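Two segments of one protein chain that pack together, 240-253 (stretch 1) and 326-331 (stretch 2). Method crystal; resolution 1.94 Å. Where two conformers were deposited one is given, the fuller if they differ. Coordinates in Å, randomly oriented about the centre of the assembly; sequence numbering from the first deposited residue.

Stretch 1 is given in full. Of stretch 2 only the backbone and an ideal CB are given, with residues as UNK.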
# COMPACT_ATOMS: atom_id res chain seq x y z
N LEU A 240 -8.22 -22.17 19.56
CA LEU A 240 -7.18 -21.16 19.54
C LEU A 240 -6.09 -21.41 20.59
O LEU A 240 -4.91 -21.24 20.29
CB LEU A 240 -7.82 -19.76 19.68
CG LEU A 240 -7.01 -18.49 19.44
CD1 LEU A 240 -6.33 -18.49 18.03
CD2 LEU A 240 -7.93 -17.25 19.61
N GLU A 241 -6.48 -21.85 21.80
CA GLU A 241 -5.51 -22.10 22.87
C GLU A 241 -4.54 -23.17 22.48
O GLU A 241 -3.34 -23.07 22.84
CB GLU A 241 -6.22 -22.54 24.18
CG GLU A 241 -5.30 -22.79 25.39
CD GLU A 241 -4.64 -24.18 25.45
OE1 GLU A 241 -5.23 -25.19 24.98
OE2 GLU A 241 -3.50 -24.28 26.00
N LYS A 242 -5.03 -24.21 21.80
CA LYS A 242 -4.17 -25.34 21.43
C LYS A 242 -3.13 -24.98 20.34
O LYS A 242 -1.94 -25.36 20.46
CB LYS A 242 -4.98 -26.57 21.02
CG LYS A 242 -5.51 -27.39 22.23
CD LYS A 242 -6.01 -28.77 21.77
CE LYS A 242 -4.90 -29.54 21.11
NZ LYS A 242 -4.30 -30.47 22.10
N VAL A 243 -3.56 -24.25 19.33
CA VAL A 243 -2.63 -23.80 18.26
C VAL A 243 -1.61 -22.79 18.79
O VAL A 243 -0.46 -22.77 18.33
CB VAL A 243 -3.36 -23.36 17.00
CG1 VAL A 243 -4.17 -24.58 16.40
CG2 VAL A 243 -4.31 -22.14 17.27
N MSE A 244 -2.01 -21.99 19.77
CA MSE A 244 -1.08 -21.04 20.39
C MSE A 244 -0.02 -21.72 21.25
O MSE A 244 1.12 -21.34 21.23
CB MSE A 244 -1.84 -20.02 21.22
CG MSE A 244 -2.70 -19.14 20.34
SE MSE A 244 -1.68 -17.61 19.75
CE MSE A 244 -1.87 -16.48 21.41
N LEU A 245 -0.42 -22.73 22.00
CA LEU A 245 0.55 -23.53 22.77
C LEU A 245 1.61 -24.11 21.84
O LEU A 245 2.81 -23.93 22.08
CB LEU A 245 -0.17 -24.65 23.54
CG LEU A 245 0.66 -25.40 24.60
CD1 LEU A 245 1.63 -26.44 23.96
CD2 LEU A 245 1.35 -24.41 25.56
N ALA A 246 1.16 -24.76 20.76
CA ALA A 246 2.04 -25.40 19.79
C ALA A 246 2.99 -24.35 19.13
O ALA A 246 4.22 -24.56 18.97
CB ALA A 246 1.20 -26.08 18.74
N LEU A 247 2.44 -23.20 18.79
CA LEU A 247 3.26 -22.13 18.20
C LEU A 247 4.33 -21.67 19.20
O LEU A 247 5.50 -21.45 18.85
CB LEU A 247 2.35 -20.93 17.86
CG LEU A 247 3.07 -19.73 17.24
CD1 LEU A 247 3.56 -20.12 15.77
CD2 LEU A 247 2.16 -18.47 17.22
N ASN A 248 3.92 -21.51 20.47
CA ASN A 248 4.82 -21.11 21.51
C ASN A 248 5.96 -22.10 21.68
O ASN A 248 7.11 -21.68 21.85
CB ASN A 248 4.07 -20.92 22.83
CG ASN A 248 3.08 -19.69 22.79
OD1 ASN A 248 2.25 -19.51 23.71
ND2 ASN A 248 3.21 -18.88 21.79
N VAL A 249 5.64 -23.39 21.68
CA VAL A 249 6.67 -24.42 21.73
C VAL A 249 7.67 -24.26 20.54
O VAL A 249 8.88 -24.24 20.73
CB VAL A 249 6.03 -25.84 21.81
CG1 VAL A 249 7.07 -26.95 21.53
CG2 VAL A 249 5.33 -26.04 23.19
N MSE A 250 7.15 -24.15 19.32
CA MSE A 250 7.98 -24.01 18.10
C MSE A 250 8.92 -22.81 18.18
O MSE A 250 10.12 -22.94 17.91
CB MSE A 250 7.13 -23.85 16.82
CG MSE A 250 6.33 -25.07 16.39
SE MSE A 250 7.49 -26.70 15.99
CE MSE A 250 8.94 -25.88 15.07
N VAL A 251 8.38 -21.63 18.49
CA VAL A 251 9.23 -20.42 18.49
C VAL A 251 10.24 -20.36 19.65
O VAL A 251 11.32 -19.82 19.48
CB VAL A 251 8.38 -19.08 18.46
CG1 VAL A 251 7.38 -19.08 17.29
CG2 VAL A 251 7.63 -18.84 19.78
N THR A 252 9.88 -20.89 20.83
CA THR A 252 10.84 -20.93 21.92
C THR A 252 11.93 -21.97 21.67
O THR A 252 13.07 -21.76 22.07
CB THR A 252 10.20 -21.08 23.32
OG1 THR A 252 9.42 -22.28 23.38
CG2 THR A 252 9.17 -19.91 23.60
N ALA A 253 11.60 -23.07 20.99
CA ALA A 253 12.66 -23.99 20.59
C ALA A 253 13.69 -23.28 19.68
O ALA A 253 14.90 -23.39 19.87
CB ALA A 253 12.08 -25.22 19.92
N UNK A 326 6.57 -20.24 32.00
CA UNK A 326 6.70 -19.99 30.54
C UNK A 326 5.40 -20.24 29.78
O UNK A 326 4.64 -21.15 30.14
CB UNK A 326 7.80 -20.88 29.95
N UNK A 327 5.13 -19.41 28.77
CA UNK A 327 3.90 -19.53 27.95
C UNK A 327 3.92 -20.79 27.07
O UNK A 327 2.90 -21.11 26.46
CB UNK A 327 3.73 -18.29 27.07
N UNK A 328 5.06 -21.48 27.00
CA UNK A 328 5.15 -22.79 26.28
C UNK A 328 4.57 -24.00 27.08
O UNK A 328 4.53 -25.12 26.57
CB UNK A 328 6.62 -23.08 25.95
N UNK A 329 4.12 -23.74 28.33
CA UNK A 329 3.46 -24.75 29.16
C UNK A 329 1.97 -24.46 29.27
O UNK A 329 1.56 -23.30 29.40
CB UNK A 329 4.09 -24.80 30.55
N UNK A 330 1.16 -25.51 29.21
CA UNK A 330 -0.25 -25.36 29.51
C UNK A 330 -0.76 -26.53 30.35
O UNK A 330 -1.97 -26.77 30.43
CB UNK A 330 -1.06 -25.24 28.22
N UNK A 331 0.16 -27.24 31.02
CA UNK A 331 -0.19 -28.38 31.84
C UNK A 331 -0.54 -28.04 33.29
O UNK A 331 -1.06 -28.90 34.00
CB UNK A 331 0.97 -29.38 31.82

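Stretch 1 is a continuous helix, and stretch 2 crosses one of its sides as an irregular segment that opens with a type I beta turn over positions 326 to 329. At position 326 the CA-to-CB bond points sideways, and nothing of stretch 1 lies within 5.5 Å of the ideal CB, so the helix sets no demand. The phi/psi of -61/143 allows many residues, and a phi of -61° is one that proline's ring permits. The residue is Pro326, which opens the turn; its O accepts the turn hydrogen bond from N of residue 329 at 3.2 Å.

Position 327 also points sideways, with its ideal CB near the end of the Asn248 side chain. A small residue fits beside the amide without trouble, and a polar one could address it, although which amide atom faces this position is open; phi/psi of -69/-10 is undemanding. The residue is Ala327. Its methyl CB rests against the end of the Asn248 side chain, while its carbonyl O lies 3.8 Å from Leu245 CD2.

At position 328 the CA comes nearest to a CA of the helix, 5.1 Å from that of Val249. The ideal CB lies sideways, 3.9 Å from Thr252 OG1 and 4.2 Å from Val249 CG2, so the neighbourhood is mixed: an apolar side chain could use the valine methyl, and a serine or threonine would also be plausible near the hydroxyl. The residue is Phe328, which has more of its surface covered by stretch 1 than any other residue of stretch 2. Its CB packs 4.1 Å from Val249 CG2, and with chi1 of 62° (p) the ring approaches Thr252 obliquely, Phe328 CD1 3.5 Å from Thr252 OG1. That hydroxyl already donates to Asn248 O at 2.8 Å, within its own helix.

Position 329 points away from the helix into space that stretch 1 leaves free, so a long or polar side chain is as acceptable as a short one. Arg329 turns instead to its own stretch, NE and NH2 gripping the carboxylate of residue 331.

Position 330 points toward the helix, its ideal CB 3.4 Å from Glu241 OE2 and 3.7 Å from Leu245 CD2. With the acid beside the start of the side chain, short donors such as serine, threonine or asparagine would suit best, lysine or arginine only if the chain can bend back, and the leucine would tolerate an apolar group. The residue is, less predictably, Asp330. Its OD2 sits 2.5 Å from Glu241 OE2, a separation that suggests one of the acids is protonated, and 3.6 Å from Leu245 CG.

Position 331 is out of reach of the helix, and many residues would serve. Asp331 completes the salt bridge, its OD2 2.8 Å from Arg329 NH2 and its OD1 2.9 Å from Arg329 NE.

Stretch 2 326-331: PAFRDD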
# COMPACT_ATOMS: atom_id res chain seq x y z
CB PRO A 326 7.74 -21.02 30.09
CG PRO A 326 8.50 -21.37 31.35
CD PRO A 326 7.51 -21.29 32.46
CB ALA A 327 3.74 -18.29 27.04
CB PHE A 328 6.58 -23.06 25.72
CG PHE A 328 7.68 -23.16 26.77
CD1 PHE A 328 8.71 -22.24 26.78
CD2 PHE A 328 7.70 -24.20 27.71
CE1 PHE A 328 9.74 -22.30 27.72
CE2 PHE A 328 8.74 -24.31 28.65
CZ PHE A 328 9.76 -23.35 28.67
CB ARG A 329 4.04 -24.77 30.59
CG ARG A 329 5.48 -25.27 30.74
CD ARG A 329 5.87 -25.41 32.18
NE ARG A 329 5.10 -26.44 32.92
CZ ARG A 329 5.43 -26.82 34.16
NH1 ARG A 329 6.48 -26.24 34.77
NH2 ARG A 329 4.73 -27.75 34.79
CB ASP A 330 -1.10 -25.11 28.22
CG ASP A 330 -1.39 -26.40 27.43
OD1 ASP A 330 -0.75 -27.46 27.73
OD2 ASP A 330 -2.23 -26.43 26.49
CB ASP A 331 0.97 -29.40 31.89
CG ASP A 331 2.25 -28.79 32.43
OD1 ASP A 331 2.64 -27.68 31.96
OD2 ASP A 331 2.95 -29.36 33.32
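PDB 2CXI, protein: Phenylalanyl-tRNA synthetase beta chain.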